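Local coordinates for protein taurocyamine kinase (Schistosoma mansoni, PDB 4WOD) that reversibly transfers phosphate between ATP and taurocyamine with magnesium as cofactor, and carries two phosphagen kinase repeats in one chain, at residues Gly114-Ser119 against Leu348-Gln353; Ala282-Leu287 against Pro291-Ile296; His405-Ala410 against Pro497-Lys502. The protein carries 4 engineered substitutions. All coordinates share one frame; numbering follows the deposited sequence.

How the contacts relate
Contacts 1 and 2 lie in the first repeat of this duplicated kinase, contact 3 in the second. With centres about 11 Å apart, contacts 1 and 2 belong to the catalytic region of their repeat and share its antiparallel sheet, in which strands 117-126 and 277-283 are neighbours. Contact 2 is nested in the loop that contact 1 closes, and the two meet where Glu-349 OE1 reaches Leu-287 N at 2.7 Å. Contact 3 follows later in the chain, about 18 Å from contact 2 and about 23 Å from contact 1 between centres. Helix 409-418, which begins in contact 3, also packs against contact 2, joining the two repeats.

Contact 1: residues Gly114-Ser119 against Leu348-Gln353; sequences GNLVVS and LEVMLQ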
loop_
_atom_site.group_PDB
_atom_site.type_symbol
_atom_site.label_atom_id
_atom_site.label_comp_id
_atom_site.label_asym_id
_atom_site.label_seq_id
_atom_site.Cartn_x
_atom_site.Cartn_y
_atom_site.Cartn_z
ATOM N N GLY A 114 -9.822 11.815 -21.246
ATOM C CA GLY A 114 -10.944 12.115 -20.384
ATOM C C GLY A 114 -11.097 13.557 -19.958
ATOM O O GLY A 114 -12.014 13.865 -19.212
ATOM N N ASN A 115 -10.216 14.433 -20.433
ATOM C CA ASN A 115 -10.218 15.847 -20.048
ATOM C C ASN A 115 -10.226 16.046 -18.527
ATOM O O ASN A 115 -11.070 16.756 -17.983
ATOM C CB ASN A 115 -11.405 16.578 -20.671
ATOM C CG ASN A 115 -11.259 18.085 -20.588
ATOM O OD1 ASN A 115 -10.142 18.608 -20.637
ATOM N ND2 ASN A 115 -12.375 18.789 -20.441
ATOM N N LEU A 116 -9.278 15.396 -17.860
ATOM C CA LEU A 116 -9.199 15.375 -16.398
ATOM C C LEU A 116 -8.086 16.261 -15.846
ATOM O O LEU A 116 -7.969 16.449 -14.632
ATOM C CB LEU A 116 -8.965 13.936 -15.902
ATOM C CG LEU A 116 -9.860 12.805 -16.417
ATOM C CD1 LEU A 116 -9.313 11.417 -16.008
ATOM C CD2 LEU A 116 -11.303 12.986 -15.957
ATOM N N VAL A 117 -7.250 16.795 -16.719
ATOM C CA VAL A 117 -6.058 17.474 -16.234
ATOM C C VAL A 117 -6.265 18.985 -16.077
ATOM O O VAL A 117 -6.514 19.691 -17.044
ATOM C CB VAL A 117 -4.856 17.217 -17.169
ATOM C CG1 VAL A 117 -3.648 17.980 -16.686
ATOM C CG2 VAL A 117 -4.546 15.742 -17.228
ATOM N N VAL A 118 -6.143 19.475 -14.848
ATOM C CA VAL A 118 -6.267 20.907 -14.555
ATOM C C VAL A 118 -5.056 21.697 -15.045
ATOM O O VAL A 118 -5.172 22.762 -15.662
ATOM C CB VAL A 118 -6.406 21.152 -13.036
ATOM C CG1 VAL A 118 -6.525 22.644 -12.737
ATOM C CG2 VAL A 118 -7.566 20.374 -12.471
ATOM N N SER A 119 -3.881 21.174 -14.726
ATOM C CA SER A 119 -2.638 21.847 -15.069
ATOM C C SER A 119 -1.490 20.856 -15.149
ATOM O O SER A 119 -1.580 19.724 -14.655
ATOM C CB SER A 119 -2.313 22.944 -14.050
ATOM O OG SER A 119 -2.156 22.370 -12.767
ATOM N N LEU A 348 -7.288 4.700 -17.315
ATOM C CA LEU A 348 -7.921 3.810 -16.348
ATOM C C LEU A 348 -9.045 4.516 -15.578
ATOM O O LEU A 348 -10.076 3.902 -15.280
ATOM C CB LEU A 348 -6.877 3.238 -15.390
ATOM C CG LEU A 348 -7.337 2.090 -14.489
ATOM C CD1 LEU A 348 -8.002 1.006 -15.317
ATOM C CD2 LEU A 348 -6.148 1.522 -13.727
ATOM N N GLU A 349 -8.878 5.801 -15.264
ATOM C CA GLU A 349 -9.955 6.538 -14.606
ATOM C C GLU A 349 -11.177 6.572 -15.525
ATOM O O GLU A 349 -12.323 6.375 -15.091
ATOM C CB GLU A 349 -9.526 7.960 -14.248
ATOM C CG GLU A 349 -10.661 8.847 -13.781
ATOM C CD GLU A 349 -11.134 8.535 -12.358
ATOM O OE1 GLU A 349 -10.424 7.801 -11.636
ATOM O OE2 GLU A 349 -12.208 9.038 -11.961
ATOM N N VAL A 350 -10.929 6.826 -16.803
ATOM C CA VAL A 350 -12.018 6.885 -17.784
ATOM C C VAL A 350 -12.738 5.539 -17.853
ATOM O O VAL A 350 -13.970 5.491 -17.852
ATOM C CB VAL A 350 -11.488 7.289 -19.169
ATOM C CG1 VAL A 350 -12.550 7.041 -20.244
ATOM C CG2 VAL A 350 -11.078 8.747 -19.156
ATOM N N MET A 351 -11.976 4.451 -17.872
ATOM C CA MET A 351 -12.559 3.113 -17.913
ATOM C C MET A 351 -13.385 2.852 -16.666
ATOM O O MET A 351 -14.499 2.336 -16.755
ATOM C CB MET A 351 -11.478 2.039 -18.064
ATOM C CG MET A 351 -10.831 1.984 -19.442
ATOM S SD MET A 351 -9.498 0.766 -19.559
ATOM C CE MET A 351 -8.093 1.759 -19.144
ATOM N N LEU A 352 -12.850 3.220 -15.506
ATOM C CA LEU A 352 -13.593 3.061 -14.259
ATOM C C LEU A 352 -14.904 3.826 -14.286
ATOM O O LEU A 352 -15.950 3.294 -13.901
ATOM C CB LEU A 352 -12.762 3.528 -13.063
ATOM C CG LEU A 352 -11.529 2.721 -12.658
ATOM C CD1 LEU A 352 -10.650 3.554 -11.733
ATOM C CD2 LEU A 352 -11.907 1.361 -11.976
ATOM N N GLN A 353 -14.849 5.081 -14.730
ATOM C CA GLN A 353 -16.029 5.925 -14.757
ATOM C C GLN A 353 -17.093 5.279 -15.636
ATOM O O GLN A 353 -18.260 5.239 -15.254
ATOM C CB GLN A 353 -15.688 7.354 -15.242
ATOM C CG GLN A 353 -14.867 8.166 -14.228
ATOM C CD GLN A 353 -15.615 8.445 -12.924
ATOM O OE1 GLN A 353 -16.847 8.381 -12.872
ATOM N NE2 GLN A 353 -14.869 8.749 -11.864
#
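Gly-114 and Val-350 bring their backbones closest, CA to CA 5.9 Å, where the loop leading into strand 117-126 passes helix 331-355. Gly-114 has a positive phi of 95° and no side chain, and the CG2 branch of Val-350 lies directly against Gly-114 CA at 3.6 Å. Two residues on, the CB of Leu-116 is directed toward the helix, and its CD1 methyl touches the aliphatic part of Glu-349, 3.7 Å from CG, as the two side chains cross obliquely.

Glu-349 thus has a double use. Its CG stands anti to the backbone N (chi1 170°), and a bend at chi2 turns the carboxylate away from the leucine methyl. There OE2 accepts a nearly straight bond from Gln-353 NE2, one helical turn later, at 2.7 Å; the donor comes in on the anti side, 35° out of the carboxylate plane. The same carboxylate also binds the backbone N atoms of Met-286 and Leu-287, a clasp that probably steadies the buried charge. The contact ties helix 331-355 to the entry of a strand in the catalytic sheet of the first repeat, and Leu-116 also pairs through its backbone with Lys-283 of the neighbouring strand 277-283.

Contact 2: residues Ala282-Leu287 against Pro291-Ile296; sequences AKIPML and PNFKEI
Strand 277-283 of the catalytic sheet runs out into a short, weakly bonded helix, 285-288, and the chain then turns back into helix 293-299; the contact between Ile-284, Leu-287, Phe-293 and Ile-296 joins the end of the strand and the short helix to the start of helix 293-299. Phe-293 is the central piece. With chi1 at 170°, its ring swings opposite the backbone N, from the first turn of helix 293-299 back to the segment 282-287. Ile-284 and Leu-287 each cross the phenylalanine side chain at about a right angle. Ile-284 comes with the tip of its longer branch, CD1 lying 3.5 Å from Phe-293 CE1 and slightly farther from CZ. Leu-287 comes with its branch point, CG resting 3.8 Å from Phe-293 CD1.

The backbone of Leu-287 joins in as well: its carbonyl O stands 3.3 Å from Phe-293 CD1, oblique to the ring. One helical turn beyond the phenylalanine, Ile-296 CG2 meets Leu-287 CD1 at 4.3 Å, a looser touch, so the leucine touches both residues. Tyr-319 of strand 318-323 meets the Phe-293 ring edge-to-face. On the side of the second repeat, Ile-296 packs on Arg-414 and Tyr-418 of helix 409-418, and Asn-292 OD1 accepts a hydrogen bond from Arg-414 NH2.

All four residues of the contact are buried, and no hydrogen bond spans the two segments. Cohesion between them therefore rests on dispersion and the exclusion of water, while directional bonds lie around it, among them Ile-296 N to Asn-292 O, 2.8 Å, within the helix, and the asparagine's bond to the other repeat.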
loop_
_atom_site.group_PDB
_atom_site.type_symbol
_atom_site.label_atom_id
_atom_site.label_comp_id
_atom_site.label_asym_id
_atom_site.label_seq_id
_atom_site.Cartn_x
_atom_site.Cartn_y
_atom_site.Cartn_z
ATOM N N ALA A 282 -4.584 16.202 -11.578
ATOM C CA ALA A 282 -5.635 15.521 -12.322
ATOM C C ALA A 282 -6.791 15.123 -11.422
ATOM O O ALA A 282 -6.575 14.786 -10.262
ATOM C CB ALA A 282 -5.076 14.293 -13.019
ATOM N N LYS A 283 -7.999 15.132 -11.979
ATOM C CA LYS A 283 -9.197 14.622 -11.301
ATOM C C LYS A 283 -9.369 13.122 -11.525
ATOM O O LYS A 283 -9.875 12.697 -12.565
ATOM C CB LYS A 283 -10.456 15.351 -11.780
ATOM C CG LYS A 283 -10.483 16.845 -11.522
ATOM C CD LYS A 283 -11.300 17.547 -12.602
ATOM C CE LYS A 283 -10.610 18.800 -13.144
ATOM N NZ LYS A 283 -11.085 19.165 -14.524
ATOM N N ILE A 284 -8.972 12.327 -10.538
ATOM C CA ILE A 284 -9.080 10.873 -10.626
ATOM C C ILE A 284 -9.731 10.251 -9.370
ATOM O O ILE A 284 -9.167 9.334 -8.762
ATOM C CB ILE A 284 -7.690 10.243 -10.848
ATOM C CG1 ILE A 284 -6.730 10.649 -9.718
ATOM C CG2 ILE A 284 -7.106 10.727 -12.195
ATOM C CD1 ILE A 284 -5.520 9.768 -9.599
ATOM N N PRO A 285 -10.937 10.724 -9.000
ATOM C CA PRO A 285 -11.569 10.246 -7.760
ATOM C C PRO A 285 -11.823 8.732 -7.720
ATOM O O PRO A 285 -11.712 8.137 -6.647
ATOM C CB PRO A 285 -12.905 11.008 -7.734
ATOM C CG PRO A 285 -13.205 11.265 -9.179
ATOM C CD PRO A 285 -11.848 11.588 -9.774
ATOM N N MET A 286 -12.157 8.112 -8.850
ATOM C CA MET A 286 -12.524 6.708 -8.800
ATOM C C MET A 286 -11.282 5.852 -8.692
ATOM O O MET A 286 -11.251 4.900 -7.922
ATOM C CB MET A 286 -13.364 6.316 -10.019
ATOM C CG MET A 286 -14.231 5.096 -9.771
ATOM S SD MET A 286 -15.729 5.092 -10.792
ATOM C CE MET A 286 -16.754 6.227 -9.876
ATOM N N LEU A 287 -10.241 6.216 -9.441
ATOM C CA LEU A 287 -8.959 5.532 -9.358
ATOM C C LEU A 287 -8.346 5.680 -7.968
ATOM O O LEU A 287 -7.801 4.718 -7.417
ATOM C CB LEU A 287 -7.992 6.079 -10.417
ATOM C CG LEU A 287 -6.504 5.736 -10.391
ATOM C CD1 LEU A 287 -6.223 4.238 -10.579
ATOM C CD2 LEU A 287 -5.801 6.557 -11.480
ATOM N N PRO A 291 -8.316 0.193 -3.642
ATOM C CA PRO A 291 -7.552 -0.152 -2.435
ATOM C C PRO A 291 -6.045 -0.089 -2.648
ATOM O O PRO A 291 -5.316 0.336 -1.741
ATOM C CB PRO A 291 -8.008 -1.576 -2.134
ATOM C CG PRO A 291 -9.407 -1.621 -2.664
ATOM C CD PRO A 291 -9.353 -0.809 -3.941
ATOM N N ASN A 292 -5.590 -0.481 -3.834
ATOM C CA ASN A 292 -4.182 -0.441 -4.165
ATOM C C ASN A 292 -3.801 0.708 -5.122
ATOM O O ASN A 292 -2.875 0.561 -5.925
ATOM C CB ASN A 292 -3.757 -1.786 -4.769
ATOM C CG ASN A 292 -4.578 -2.158 -5.985
ATOM O OD1 ASN A 292 -5.711 -1.700 -6.139
ATOM N ND2 ASN A 292 -4.009 -2.987 -6.861
ATOM N N PHE A 293 -4.514 1.830 -5.025
ATOM C CA PHE A 293 -4.216 3.063 -5.780
ATOM C C PHE A 293 -2.721 3.373 -5.836
ATOM O O PHE A 293 -2.141 3.469 -6.912
ATOM C CB PHE A 293 -4.981 4.247 -5.158
ATOM C CG PHE A 293 -4.587 5.615 -5.697
ATOM C CD1 PHE A 293 -4.698 5.914 -7.047
ATOM C CD2 PHE A 293 -4.160 6.622 -4.827
ATOM C CE1 PHE A 293 -4.355 7.184 -7.526
ATOM C CE2 PHE A 293 -3.822 7.887 -5.295
ATOM C CZ PHE A 293 -3.919 8.167 -6.648
ATOM N N LYS A 294 -2.090 3.500 -4.673
ATOM C CA LYS A 294 -0.643 3.753 -4.619
ATOM C C LYS A 294 0.178 2.729 -5.414
ATOM O O LYS A 294 1.083 3.103 -6.174
ATOM C CB LYS A 294 -0.160 3.779 -3.164
ATOM C CG LYS A 294 -0.788 4.887 -2.320
ATOM C CD LYS A 294 -0.329 6.262 -2.778
ATOM C CE LYS A 294 -0.958 7.400 -1.963
ATOM N NZ LYS A 294 -0.533 7.416 -0.533
ATOM N N GLU A 295 -0.131 1.446 -5.251
ATOM C CA GLU A 295 0.639 0.407 -5.909
ATOM C C GLU A 295 0.421 0.493 -7.410
ATOM O O GLU A 295 1.362 0.313 -8.186
ATOM C CB GLU A 295 0.265 -0.985 -5.384
ATOM C CG GLU A 295 0.681 -1.257 -3.916
ATOM C CD GLU A 295 -0.108 -0.429 -2.879
ATOM O OE1 GLU A 295 -1.191 0.110 -3.215
ATOM O OE2 GLU A 295 0.364 -0.304 -1.722
ATOM N N ILE A 296 -0.818 0.787 -7.806
ATOM C CA ILE A 296 -1.158 0.938 -9.223
ATOM C C ILE A 296 -0.312 2.042 -9.855
ATOM O O ILE A 296 0.296 1.838 -10.913
ATOM C CB ILE A 296 -2.650 1.250 -9.420
ATOM C CG1 ILE A 296 -3.502 0.072 -8.937
ATOM C CG2 ILE A 296 -2.949 1.538 -10.898
ATOM C CD1 ILE A 296 -4.977 0.224 -9.219
#

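Contact 3: residues His405-Ala410 against Pro497-Lys502; sequences HGATLA and PTIMSK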
loop_
_atom_site.group_PDB
_atom_site.type_symbol
_atom_site.label_atom_id
_atom_site.label_comp_id
_atom_site.label_asym_id
_atom_site.label_seq_id
_atom_site.Cartn_x
_atom_site.Cartn_y
_atom_site.Cartn_z
ATOM N N HIS A 405 -27.548 -6.723 -6.528
ATOM C CA HIS A 405 -27.035 -5.711 -5.623
ATOM C C HIS A 405 -25.651 -5.190 -6.010
ATOM O O HIS A 405 -25.030 -4.447 -5.256
ATOM C CB HIS A 405 -27.062 -6.269 -4.217
ATOM C CG HIS A 405 -28.396 -6.850 -3.865
ATOM N ND1 HIS A 405 -28.559 -8.155 -3.452
ATOM C CD2 HIS A 405 -29.642 -6.319 -3.937
ATOM C CE1 HIS A 405 -29.843 -8.391 -3.242
ATOM N NE2 HIS A 405 -30.523 -7.292 -3.528
ATOM N N GLY A 406 -25.197 -5.547 -7.208
ATOM C CA GLY A 406 -24.075 -4.841 -7.803
ATOM C C GLY A 406 -22.741 -5.549 -7.943
ATOM O O GLY A 406 -21.746 -4.929 -8.330
ATOM N N ALA A 407 -22.705 -6.845 -7.651
ATOM C CA ALA A 407 -21.473 -7.592 -7.759
ATOM C C ALA A 407 -21.186 -8.001 -9.219
ATOM O O ALA A 407 -22.101 -8.313 -10.004
ATOM C CB ALA A 407 -21.528 -8.823 -6.855
ATOM N N THR A 408 -19.911 -7.978 -9.578
ATOM C CA THR A 408 -19.491 -8.333 -10.931
ATOM C C THR A 408 -18.438 -9.427 -10.918
ATOM O O THR A 408 -17.823 -9.701 -9.876
ATOM C CB THR A 408 -18.917 -7.116 -11.680
ATOM O OG1 THR A 408 -17.683 -6.708 -11.063
ATOM C CG2 THR A 408 -19.913 -5.956 -11.668
ATOM N N LEU A 409 -18.230 -10.045 -12.084
ATOM C CA LEU A 409 -17.197 -11.059 -12.257
ATOM C C LEU A 409 -15.833 -10.400 -12.119
ATOM O O LEU A 409 -14.871 -11.007 -11.617
ATOM C CB LEU A 409 -17.332 -11.752 -13.625
ATOM C CG LEU A 409 -16.310 -12.837 -13.995
ATOM C CD1 LEU A 409 -16.369 -14.035 -13.049
ATOM C CD2 LEU A 409 -16.531 -13.297 -15.430
ATOM N N ALA A 410 -15.764 -9.147 -12.565
ATOM C CA ALA A 410 -14.540 -8.375 -12.459
ATOM C C ALA A 410 -14.166 -8.200 -10.993
ATOM O O ALA A 410 -13.005 -8.371 -10.616
ATOM C CB ALA A 410 -14.702 -7.050 -13.129
ATOM N N PRO A 497 -17.737 -8.732 2.669
ATOM C CA PRO A 497 -16.822 -7.663 3.095
ATOM C C PRO A 497 -15.930 -7.140 1.976
ATOM O O PRO A 497 -15.212 -6.190 2.193
ATOM C CB PRO A 497 -15.968 -8.323 4.199
ATOM C CG PRO A 497 -16.845 -9.449 4.733
ATOM C CD PRO A 497 -17.604 -9.950 3.498
ATOM N N THR A 498 -15.978 -7.769 0.809
ATOM C CA THR A 498 -15.184 -7.332 -0.331
ATOM C C THR A 498 -15.702 -5.994 -0.874
ATOM O O THR A 498 -14.945 -5.031 -0.983
ATOM C CB THR A 498 -15.197 -8.394 -1.456
ATOM O OG1 THR A 498 -16.535 -8.860 -1.645
ATOM C CG2 THR A 498 -14.275 -9.589 -1.126
ATOM N N ILE A 499 -17.002 -5.928 -1.174
ATOM C CA ILE A 499 -17.548 -4.814 -1.923
ATOM C C ILE A 499 -18.584 -4.013 -1.154
ATOM O O ILE A 499 -18.972 -2.927 -1.593
ATOM C CB ILE A 499 -18.172 -5.311 -3.279
ATOM C CG1 ILE A 499 -19.466 -6.115 -3.054
ATOM C CG2 ILE A 499 -17.165 -6.135 -4.023
ATOM C CD1 ILE A 499 -20.219 -6.440 -4.362
ATOM N N MET A 500 -18.993 -4.516 0.012
ATOM C CA MET A 500 -20.093 -3.910 0.752
ATOM C C MET A 500 -19.770 -2.459 1.108
ATOM O O MET A 500 -18.595 -2.062 1.192
ATOM C CB MET A 500 -20.410 -4.709 2.029
ATOM C CG MET A 500 -19.296 -4.637 3.040
ATOM S SD MET A 500 -19.485 -5.893 4.319
ATOM C CE MET A 500 -21.088 -5.496 4.989
ATOM N N SER A 501 -20.815 -1.671 1.301
ATOM C CA SER A 501 -20.639 -0.246 1.567
ATOM C C SER A 501 -20.310 -0.043 3.034
ATOM O O SER A 501 -20.387 -0.993 3.828
ATOM C CB SER A 501 -21.881 0.549 1.190
ATOM O OG SER A 501 -22.920 0.410 2.154
ATOM N N LYS A 502 -19.941 1.189 3.378
ATOM C CA LYS A 502 -19.633 1.549 4.768
ATOM C C LYS A 502 -20.877 1.445 5.643
ATOM O O LYS A 502 -20.817 0.932 6.762
ATOM C CB LYS A 502 -19.050 2.955 4.836
ATOM C CG LYS A 502 -18.652 3.414 6.242
ATOM C CD LYS A 502 -17.872 4.715 6.195
ATOM C CE LYS A 502 -18.605 5.808 6.938
ATOM N NZ LYS A 502 -17.786 7.054 7.019
#
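Ile-499 reaches toward Ala-407 from a loop, and its side chain can be followed outward atom by atom. CB points at the segment 405-410 but is still 6.0 Å from Ala-407 CB. The two branches then part. CG2 lies anti to the carbonyl carbon and gains almost nothing on the alanine, 5.9 Å from Ala-407 CB, whereas CG1 takes the place between the backbone N and the carbonyl carbon (chi1 70°) and shortens the gap to Ala-407 CB to 5.1 Å. From there the chain runs extended, with chi2 at 171°, and its last atom closes the distance: CD1 sits 3.7 Å from Ala-407 CB. The same methyl lies 3.8 Å from Ala-407 CA, and at 4.5 Å from Gly-406 C it only brushes the peptide before the alanine. One methyl against another, with the backbone alongside, makes up the buried touch.

Both segments are the lead-ins to helices, and each is closed by a hydroxyl N-cap. Thr-408 caps helix 409-418 through OG1, which bonds to His-411 N, and Ser-501 caps helix 502-517. The first helix belongs to the N-terminal domain of the second phosphagen kinase repeat and the second to its C-terminal catalytic domain, and the isoleucine packs across between the two domains at their approaches. Polar bonds flank the apolar touch. Thr-403 OG1 bonds to Ala-407 N, Thr-498 OG1 pairs with the backbone O of Thr-427, and Ile-499 shares a backbone hydrogen bond with Met-364, the residue on which the Pro-291 side chain of the first repeat packs.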